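Local coordinates for protein dioxygenase (Pseudomonas brassicacearum, PDB 5V2D) that probably cleaves the central carbon-carbon double bond of lignin-derived stilbenes with molecular oxygen at a non-haem iron centre, at residues F90-G95 with Y453-L458; D377-G382 with P438-R443; A134-T139 with L159-D164. One frame throughout, in Å; residues are numbered along the deposited sequence.

From the N terminus, strand 85-93 opens interaction 1 at residues 90-95. The chain then forms interaction 3, where 134-139 meets 159-164. It closes a short loop that brings the lead-in to a four-stranded sheet against its strand 161-163. Interaction 2 comes later and pairs 377-382 with 438-443. Interaction 1 closes last, at 453-458, so both other contacts nest inside its long loop. Interactions 3 and 2 follow in series. Interactions 1 and 2 touch, because strands 433-442 and 452-460 are neighbours in one sheet. The seven antiparallel sheets form the beta-propeller of this family. Interaction 1 packs two blades face to face, and interaction 2 joins a loop to the next blade.

Interaction 1: residues F90-G95 with Y453-L458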
loop_
_atom_site.group_PDB
_atom_site.type_symbol
_atom_site.label_atom_id
_atom_site.label_comp_id
_atom_site.label_asym_id
_atom_site.label_seq_id
_atom_site.Cartn_x
_atom_site.Cartn_y
_atom_site.Cartn_z
ATOM N N PHE A 90 11.116 -12.949 -1.299
ATOM C CA PHE A 90 11.139 -14.193 -2.016
ATOM C C PHE A 90 12.154 -14.008 -3.141
ATOM O O PHE A 90 11.901 -13.241 -4.094
ATOM C CB PHE A 90 9.807 -14.542 -2.594
ATOM C CG PHE A 90 8.762 -14.917 -1.591
ATOM C CD1 PHE A 90 8.599 -16.201 -1.195
ATOM C CD2 PHE A 90 7.902 -13.946 -1.073
ATOM C CE1 PHE A 90 7.602 -16.613 -0.317
ATOM C CE2 PHE A 90 6.907 -14.326 -0.178
ATOM C CZ PHE A 90 6.749 -15.672 0.213
ATOM N N HIS A 91 13.284 -14.708 -3.057
ATOM C CA HIS A 91 14.309 -14.555 -4.048
ATOM C C HIS A 91 14.226 -15.706 -5.102
ATOM O O HIS A 91 14.326 -16.888 -4.722
ATOM C CB HIS A 91 15.671 -14.585 -3.394
ATOM C CG HIS A 91 16.798 -14.453 -4.375
ATOM N ND1 HIS A 91 16.975 -13.322 -5.155
ATOM C CD2 HIS A 91 17.778 -15.333 -4.727
ATOM C CE1 HIS A 91 18.028 -13.508 -5.947
ATOM N NE2 HIS A 91 18.530 -14.717 -5.714
ATOM N N PHE A 92 14.069 -15.328 -6.363
ATOM C CA PHE A 92 13.878 -16.240 -7.483
ATOM C C PHE A 92 15.238 -16.326 -8.227
ATOM O O PHE A 92 15.797 -15.318 -8.671
ATOM C CB PHE A 92 12.854 -15.708 -8.495
ATOM C CG PHE A 92 11.448 -15.717 -8.018
ATOM C CD1 PHE A 92 10.511 -16.570 -8.611
ATOM C CD2 PHE A 92 10.995 -14.880 -7.054
ATOM C CE1 PHE A 92 9.209 -16.594 -8.198
ATOM C CE2 PHE A 92 9.669 -14.922 -6.625
ATOM C CZ PHE A 92 8.787 -15.782 -7.194
ATOM N N ALA A 93 15.753 -17.535 -8.366
ATOM C CA ALA A 93 16.947 -17.680 -9.223
ATOM C C ALA A 93 16.939 -19.039 -9.852
ATOM O O ALA A 93 16.872 -20.049 -9.168
ATOM C CB ALA A 93 18.255 -17.480 -8.470
ATOM N N ASN A 94 17.013 -19.066 -11.167
ATOM C CA ASN A 94 17.125 -20.353 -11.887
ATOM C C ASN A 94 16.111 -21.444 -11.516
ATOM O O ASN A 94 16.510 -22.570 -11.320
ATOM C CB ASN A 94 18.508 -20.942 -11.576
ATOM C CG ASN A 94 19.336 -20.705 -12.638
ATOM O OD1 ASN A 94 19.322 -21.470 -13.655
ATOM N ND2 ASN A 94 20.035 -19.604 -12.548
ATOM N N GLY A 95 14.844 -21.110 -11.314
ATOM C CA GLY A 95 13.853 -22.090 -10.965
ATOM C C GLY A 95 13.703 -22.449 -9.507
ATOM O O GLY A 95 12.902 -23.309 -9.181
ATOM N N TYR A 453 4.739 -12.303 -16.190
ATOM C CA TYR A 453 4.229 -13.115 -15.107
ATOM C C TYR A 453 3.560 -12.233 -14.049
ATOM O O TYR A 453 4.057 -11.155 -13.746
ATOM C CB TYR A 453 5.386 -13.907 -14.529
ATOM C CG TYR A 453 6.124 -14.707 -15.589
ATOM C CD1 TYR A 453 7.399 -14.333 -16.026
ATOM C CD2 TYR A 453 5.511 -15.794 -16.223
ATOM C CE1 TYR A 453 8.061 -15.018 -17.039
ATOM C CE2 TYR A 453 6.160 -16.471 -17.252
ATOM C CZ TYR A 453 7.454 -16.066 -17.632
ATOM O OH TYR A 453 8.148 -16.778 -18.600
ATOM N N VAL A 454 2.489 -12.708 -13.493
ATOM C CA VAL A 454 1.843 -12.022 -12.371
ATOM C C VAL A 454 2.034 -12.906 -11.159
ATOM O O VAL A 454 1.710 -14.129 -11.185
ATOM C CB VAL A 454 0.360 -11.874 -12.646
ATOM C CG1 VAL A 454 -0.344 -11.116 -11.551
ATOM C CG2 VAL A 454 0.172 -11.065 -13.959
ATOM N N VAL A 455 2.553 -12.325 -10.076
ATOM C CA VAL A 455 2.929 -13.088 -8.912
ATOM C C VAL A 455 2.204 -12.482 -7.703
ATOM O O VAL A 455 2.179 -11.257 -7.521
ATOM C CB VAL A 455 4.414 -13.061 -8.710
ATOM C CG1 VAL A 455 4.792 -13.879 -7.432
ATOM C CG2 VAL A 455 5.128 -13.619 -9.935
ATOM N N ALA A 456 1.602 -13.316 -6.892
ATOM C CA ALA A 456 0.890 -12.848 -5.726
ATOM C C ALA A 456 0.770 -13.917 -4.681
ATOM O O ALA A 456 0.724 -15.102 -5.011
ATOM C CB ALA A 456 -0.540 -12.413 -6.104
ATOM N N LEU A 457 0.655 -13.524 -3.442
ATOM C CA LEU A 457 0.322 -14.466 -2.415
ATOM C C LEU A 457 -1.140 -14.829 -2.504
ATOM O O LEU A 457 -2.024 -13.966 -2.657
ATOM C CB LEU A 457 0.566 -13.886 -0.998
ATOM C CG LEU A 457 2.066 -13.879 -0.576
ATOM C CD1 LEU A 457 2.172 -13.090 0.706
ATOM C CD2 LEU A 457 2.649 -15.261 -0.370
ATOM N N LEU A 458 -1.358 -16.129 -2.382
ATOM C CA LEU A 458 -2.668 -16.737 -2.318
ATOM C C LEU A 458 -2.838 -17.296 -0.905
ATOM O O LEU A 458 -2.050 -18.106 -0.424
ATOM C CB LEU A 458 -2.799 -17.852 -3.382
ATOM C CG LEU A 458 -4.074 -18.748 -3.293
ATOM C CD1 LEU A 458 -5.261 -17.909 -3.617
ATOM C CD2 LEU A 458 -3.962 -19.960 -4.236
#
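Phe90 and Leu457 meet across two sheets, and two residues along each strand Phe92 meets Val455. The Phe90 side chain starts at CB, which points toward strand 452-460 but is still far from it. CG lies anti to the carbonyl carbon (chi1 -70°), and this carries the ring toward strand 452-460. CD1 and CD2 stay short of the opposite segment. CE2 is 4.4 Å from Leu457 CD2. The tip, CZ, makes the closest approach, 4.2 Å from Leu457 CD2. The methyl sits obliquely to the ring. Leu457 reaches it with one branch, since its CD1 stays 5.0 Å from Phe90 CE2.

Phe92 repeats the pattern with a similar first torsion. Its CZ comes 4.4 Å from Val455 CG1, again at an oblique angle. The other methyl, Val455 CG2, is 5.1 Å from Phe92 CZ.

The backbones remain well apart, with Phe90 CA and Val455 CA 10.8 Å from each other. This is face-to-face packing of two antiparallel sheets, here neighbouring blades of the beta-propeller. Alternate residues of each strand supply the side chains that meet here, Leu457 through its CD2 branch. Leu468 of strand 465-472 touches Phe90, Phe92 and Val455. Ile486 of strand 482-486 touches both Phe90 and Leu457.

All four contacting side chains are buried and apolar, and they meet through carbon atoms alone. The blades are therefore joined here by dispersion and by the exclusion of water, without a directional bond between the two segments.

Interaction 2: residues D377-G382 with P438-R443; sequences DDRYIG and PIFIPR
An Asx turn at Asp377 leads into the short 3-10 segment 378-380, and its carboxylate lies against the ring of Phe440. The first torsion of Asp377 turns CG away from the backbone N (chi1 -174°), which sets the carboxylate against that ring and within range of Arg379. Asp377 OD1 accepts from Arg379 N at 3.0 Å, on the anti side and out of the carboxylate plane. The same oxygen uses its syn lone pair for Arg379 NE, also at 3.0 Å, in a nearly straight bond. Asp377 OD2 takes Arg379 NH2 at 2.7 Å on its own syn side. The guanidinium thus grips the carboxylate side-on with two nitrogens, and both bonds run close to its plane. This holds the two flat groups together as one unit.

That unit faces strand 433-442. Asp377 OD2 is 3.4 Å from Phe440 CE2, with the carboxylate and ring planes 52° apart. Arg379 NH2 lies at the edge of the ring. Pro442 covers one face of the guanidinium, and its CB sits over the centre, 3.9 Å from Arg379 CZ. In the beta-propeller, the loop between strands 371-375 and 387-392 of one blade here meets the edge strand of the next. The ring of Phe440 also meets that of Phe389 of the first blade, with the planes nearly parallel.

Ala447 O and Glu448 O accept from Arg379, while Ala450 N donates to OD2 of Asp377. With an alanine here, Arg379 is likely to lose its paired anion and the Asx-turn bond to its N, and Ala450 N its acceptor.

A water adds a polar bridge. It accepts from Phe440 N at 3.0 Å and donates a weak, long bond of 3.4 Å to Asp378 OD2.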
loop_
_atom_site.group_PDB
_atom_site.type_symbol
_atom_site.label_atom_id
_atom_site.label_comp_id
_atom_site.label_asym_id
_atom_site.label_seq_id
_atom_site.Cartn_x
_atom_site.Cartn_y
_atom_site.Cartn_z
ATOM N N ASP A 377 2.465 -2.262 -15.375
ATOM C CA ASP A 377 3.803 -2.643 -15.768
ATOM C C ASP A 377 4.757 -1.525 -15.306
ATOM O O ASP A 377 4.572 -0.389 -15.759
ATOM C CB ASP A 377 3.807 -2.823 -17.300
ATOM C CG ASP A 377 5.110 -3.376 -17.868
ATOM O OD1 ASP A 377 6.193 -3.102 -17.320
ATOM O OD2 ASP A 377 5.020 -4.027 -18.962
ATOM N N ASP A 378 5.746 -1.836 -14.447
ATOM C CA ASP A 378 6.692 -0.827 -13.951
ATOM C C ASP A 378 7.336 0.006 -15.044
ATOM O O ASP A 378 7.712 1.172 -14.856
ATOM C CB ASP A 378 7.838 -1.477 -13.162
ATOM C CG ASP A 378 7.407 -1.942 -11.772
ATOM O OD1 ASP A 378 6.417 -1.432 -11.249
ATOM O OD2 ASP A 378 8.078 -2.830 -11.178
ATOM N N ARG A 379 7.505 -0.595 -16.226
ATOM C CA ARG A 379 8.175 0.093 -17.328
ATOM C C ARG A 379 7.322 1.176 -17.958
ATOM O O ARG A 379 7.843 1.957 -18.709
ATOM C CB ARG A 379 8.639 -0.898 -18.368
ATOM C CG ARG A 379 9.608 -1.981 -17.800
ATOM C CD ARG A 379 9.752 -3.121 -18.801
ATOM N NE ARG A 379 8.477 -3.764 -19.089
ATOM C CZ ARG A 379 8.262 -4.562 -20.150
ATOM N NH1 ARG A 379 9.248 -4.783 -21.019
ATOM N NH2 ARG A 379 7.032 -5.072 -20.426
ATOM N N TYR A 380 6.027 1.277 -17.589
ATOM C CA TYR A 380 5.085 2.233 -18.148
ATOM C C TYR A 380 4.543 3.217 -17.126
ATOM O O TYR A 380 3.584 3.975 -17.405
ATOM C CB TYR A 380 3.896 1.424 -18.760
ATOM C CG TYR A 380 4.347 0.731 -20.009
ATOM C CD1 TYR A 380 5.164 -0.406 -19.961
ATOM C CD2 TYR A 380 4.053 1.284 -21.257
ATOM C CE1 TYR A 380 5.624 -1.002 -21.123
ATOM C CE2 TYR A 380 4.493 0.697 -22.423
ATOM C CZ TYR A 380 5.285 -0.433 -22.343
ATOM O OH TYR A 380 5.744 -1.003 -23.468
ATOM N N ILE A 381 5.122 3.212 -15.924
ATOM C CA ILE A 381 4.698 4.178 -14.898
ATOM C C ILE A 381 4.799 5.604 -15.451
ATOM O O ILE A 381 5.853 6.032 -15.906
ATOM C CB ILE A 381 5.521 3.989 -13.626
ATOM C CG1 ILE A 381 4.962 2.747 -12.918
ATOM C CG2 ILE A 381 5.391 5.211 -12.722
ATOM C CD1 ILE A 381 5.781 2.390 -11.647
ATOM N N GLY A 382 3.719 6.359 -15.397
ATOM C CA GLY A 382 3.804 7.730 -15.860
ATOM C C GLY A 382 3.598 7.962 -17.356
ATOM O O GLY A 382 3.622 9.116 -17.802
ATOM N N PRO A 438 -0.582 -8.030 -6.064
ATOM C CA PRO A 438 0.310 -8.648 -7.026
ATOM C C PRO A 438 1.459 -7.775 -7.503
ATOM O O PRO A 438 1.384 -6.560 -7.494
ATOM C CB PRO A 438 -0.685 -8.932 -8.218
ATOM C CG PRO A 438 -1.587 -7.734 -8.194
ATOM C CD PRO A 438 -1.813 -7.493 -6.674
ATOM N N ILE A 439 2.496 -8.441 -8.024
ATOM C CA ILE A 439 3.510 -7.794 -8.822
ATOM C C ILE A 439 3.460 -8.332 -10.251
ATOM O O ILE A 439 2.925 -9.419 -10.527
ATOM C CB ILE A 439 4.909 -7.990 -8.317
ATOM C CG1 ILE A 439 5.174 -9.475 -7.972
ATOM C CG2 ILE A 439 5.162 -7.127 -7.081
ATOM C CD1 ILE A 439 6.642 -9.824 -8.006
ATOM N N PHE A 440 4.052 -7.556 -11.159
ATOM C CA PHE A 440 4.220 -7.948 -12.540
ATOM C C PHE A 440 5.709 -8.076 -12.869
ATOM O O PHE A 440 6.488 -7.190 -12.514
ATOM C CB PHE A 440 3.552 -6.994 -13.499
ATOM C CG PHE A 440 3.920 -7.224 -14.923
ATOM C CD1 PHE A 440 3.341 -8.272 -15.614
ATOM C CD2 PHE A 440 4.885 -6.450 -15.564
ATOM C CE1 PHE A 440 3.724 -8.553 -16.959
ATOM C CE2 PHE A 440 5.222 -6.727 -16.885
ATOM C CZ PHE A 440 4.647 -7.760 -17.568
ATOM N N ILE A 441 6.069 -9.164 -13.558
ATOM C CA ILE A 441 7.438 -9.400 -13.939
ATOM C C ILE A 441 7.471 -9.534 -15.480
ATOM O O ILE A 441 6.864 -10.445 -15.999
ATOM C CB ILE A 441 7.965 -10.715 -13.326
ATOM C CG1 ILE A 441 7.916 -10.640 -11.821
ATOM C CG2 ILE A 441 9.397 -10.970 -13.789
ATOM C CD1 ILE A 441 8.338 -11.919 -11.073
ATOM N N PRO A 442 8.206 -8.665 -16.192
ATOM C CA PRO A 442 8.249 -8.815 -17.635
ATOM C C PRO A 442 8.855 -10.123 -18.081
ATOM O O PRO A 442 9.719 -10.635 -17.449
ATOM C CB PRO A 442 9.213 -7.700 -18.089
ATOM C CG PRO A 442 9.352 -6.750 -16.877
ATOM C CD PRO A 442 9.069 -7.537 -15.699
ATOM N N ARG A 443 8.357 -10.683 -19.201
ATOM C CA ARG A 443 8.880 -12.002 -19.701
ATOM C C ARG A 443 10.354 -11.860 -20.079
ATOM O O ARG A 443 11.095 -12.790 -19.882
ATOM C CB ARG A 443 8.051 -12.491 -20.928
ATOM C CG ARG A 443 8.290 -13.971 -21.322
ATOM C CD ARG A 443 7.379 -14.456 -22.455
ATOM N NE ARG A 443 6.015 -14.082 -22.100
ATOM C CZ ARG A 443 5.148 -14.798 -21.399
ATOM N NH1 ARG A 443 5.360 -16.066 -21.078
ATOM N NH2 ARG A 443 3.955 -14.240 -21.084
HETATM O O HOH W 1 5.793 -5.184 -10.498
#

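Interaction 3: residues A134-T139 with L159-D164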
loop_
_atom_site.group_PDB
_atom_site.type_symbol
_atom_site.label_atom_id
_atom_site.label_comp_id
_atom_site.label_asym_id
_atom_site.label_seq_id
_atom_site.Cartn_x
_atom_site.Cartn_y
_atom_site.Cartn_z
ATOM N N ALA A 134 9.064 4.685 22.171
ATOM C CA ALA A 134 10.026 5.485 21.400
ATOM C C ALA A 134 9.377 6.745 20.948
ATOM O O ALA A 134 8.193 6.802 20.719
ATOM C CB ALA A 134 10.591 4.714 20.218
ATOM N N LYS A 135 10.181 7.772 20.776
ATOM C CA LYS A 135 9.722 9.055 20.246
ATOM C C LYS A 135 9.272 8.963 18.824
ATOM O O LYS A 135 8.329 9.600 18.413
ATOM C CB LYS A 135 10.844 10.097 20.343
ATOM C CG LYS A 135 11.184 10.455 21.811
ATOM C CD LYS A 135 9.985 11.005 22.589
ATOM C CE LYS A 135 10.342 11.677 23.881
ATOM N NZ LYS A 135 10.227 10.725 25.014
ATOM N N ASN A 136 9.974 8.180 18.033
ATOM C CA ASN A 136 9.569 7.948 16.624
ATOM C C ASN A 136 8.440 6.886 16.678
ATOM O O ASN A 136 8.641 5.750 17.070
ATOM C CB ASN A 136 10.767 7.474 15.762
ATOM C CG ASN A 136 10.386 7.333 14.289
ATOM O OD1 ASN A 136 9.200 7.239 13.927
ATOM N ND2 ASN A 136 11.399 7.279 13.444
ATOM N N ASN A 137 7.262 7.293 16.302
ATOM C CA ASN A 137 6.042 6.433 16.338
ATOM C C ASN A 137 5.906 5.468 15.143
ATOM O O ASN A 137 4.923 4.760 15.096
ATOM C CB ASN A 137 4.799 7.330 16.383
ATOM C CG ASN A 137 3.603 6.674 17.061
ATOM O OD1 ASN A 137 3.785 5.950 18.082
ATOM N ND2 ASN A 137 2.371 6.910 16.537
ATOM N N THR A 138 6.799 5.514 14.161
ATOM C CA THR A 138 6.591 4.767 12.930
ATOM C C THR A 138 6.781 3.273 13.091
ATOM O O THR A 138 7.605 2.824 13.853
ATOM C CB THR A 138 7.434 5.294 11.735
ATOM O OG1 THR A 138 6.787 4.888 10.530
ATOM C CG2 THR A 138 8.829 4.773 11.752
ATOM N N THR A 139 6.011 2.527 12.305
ATOM C CA THR A 139 6.190 1.076 12.138
ATOM C C THR A 139 6.736 0.625 10.792
ATOM O O THR A 139 6.948 -0.554 10.605
ATOM C CB THR A 139 4.795 0.382 12.294
ATOM O OG1 THR A 139 3.871 1.021 11.391
ATOM C CG2 THR A 139 4.328 0.501 13.739
ATOM N N LEU A 159 10.008 9.327 8.040
ATOM C CA LEU A 159 10.999 8.947 7.063
ATOM C C LEU A 159 11.080 7.423 7.025
ATOM O O LEU A 159 10.707 6.739 7.992
ATOM C CB LEU A 159 12.363 9.509 7.505
ATOM C CG LEU A 159 12.548 11.044 7.342
ATOM C CD1 LEU A 159 13.858 11.429 8.021
ATOM C CD2 LEU A 159 12.629 11.388 5.900
ATOM N N PRO A 160 11.552 6.868 5.923
ATOM C CA PRO A 160 11.606 5.432 5.766
ATOM C C PRO A 160 12.767 4.840 6.493
ATOM O O PRO A 160 13.633 5.583 6.960
ATOM C CB PRO A 160 11.789 5.254 4.248
ATOM C CG PRO A 160 12.296 6.546 3.734
ATOM C CD PRO A 160 11.962 7.608 4.696
ATOM N N TRP A 161 12.766 3.508 6.615
ATOM C CA TRP A 161 13.799 2.742 7.263
ATOM C C TRP A 161 14.499 1.868 6.193
ATOM O O TRP A 161 13.852 1.249 5.344
ATOM C CB TRP A 161 13.208 1.869 8.388
ATOM C CG TRP A 161 12.982 2.697 9.568
ATOM C CD1 TRP A 161 12.087 3.706 9.697
ATOM C CD2 TRP A 161 13.783 2.711 10.750
ATOM N NE1 TRP A 161 12.267 4.324 10.902
ATOM C CE2 TRP A 161 13.307 3.742 11.565
ATOM C CE3 TRP A 161 14.837 1.938 11.204
ATOM C CZ2 TRP A 161 13.849 3.996 12.825
ATOM C CZ3 TRP A 161 15.377 2.188 12.451
ATOM C CH2 TRP A 161 14.909 3.217 13.232
ATOM N N ALA A 162 15.831 1.920 6.180
ATOM C CA ALA A 162 16.586 1.136 5.213
ATOM C C ALA A 162 16.906 -0.234 5.736
ATOM O O ALA A 162 17.170 -0.410 6.937
ATOM C CB ALA A 162 17.841 1.898 4.802
ATOM N N MET A 163 16.860 -1.183 4.811
ATOM C CA MET A 163 17.230 -2.533 5.028
ATOM C C MET A 163 18.190 -3.056 3.966
ATOM O O MET A 163 18.183 -2.620 2.808
ATOM C CB MET A 163 15.968 -3.375 5.070
ATOM C CG MET A 163 14.928 -2.886 6.126
ATOM S SD MET A 163 13.438 -3.905 5.852
ATOM C CE MET A 163 13.674 -5.173 7.118
ATOM N N ASP A 164 18.978 -4.057 4.361
ATOM C CA ASP A 164 19.916 -4.689 3.419
ATOM C C ASP A 164 19.077 -5.495 2.402
ATOM O O ASP A 164 18.191 -6.311 2.798
ATOM C CB ASP A 164 20.871 -5.599 4.174
ATOM C CG ASP A 164 21.865 -6.275 3.263
ATOM O OD1 ASP A 164 21.550 -7.176 2.459
ATOM O OD2 ASP A 164 23.018 -5.912 3.361
HETATM O O HOH W 2 11.372 7.148 10.536
HETATM O O HOH W 3 8.630 4.868 8.168
#
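The Asx turn of Asn136 and the following Thr138 pack against Trp161, on strand 161-163 of one propeller blade. Asn136 OD1 accepts from Thr138 N at 3.0 Å, with the donor tilted 33° from the carbonyl plane. That bond helps fix the amide. Its other end, ND2, lies at the edge of the indole, 4.0 Å from Trp161 NE1. The amide and ring planes are 50° apart.

Both nitrogens are donors, and a water serves them as a common acceptor. It accepts from Asn136 ND2 at 2.9 Å and from Trp161 NE1 at 3.0 Å. It then donates to Leu159 O at 2.7 Å.

Thr138 meets the ring with its methyl. CG2 is 3.6 Å from Trp161 NE1 and approaches obliquely. It sits between the backbone N and the carbonyl carbon, while OG1 is anti to N (chi1 -157°), turned to a hydrogen bond with Asp157. A second water donates to Thr138 OG1 and, at 2.8 Å, to Leu159 O.

Asp107 of helix 107-115 touches both Asn136 and Trp161. The bound iron(III) ion is about 14 Å from the side chain of Thr138.

Leu159 O thus receives two water hydrogens. Between the two segments the polar links run through water, while Thr138 CG2 packs against the indole. The two waters join the polar groups of Asn136, Thr138 and the indole to Leu159 O, so the polar match here probably relies on them.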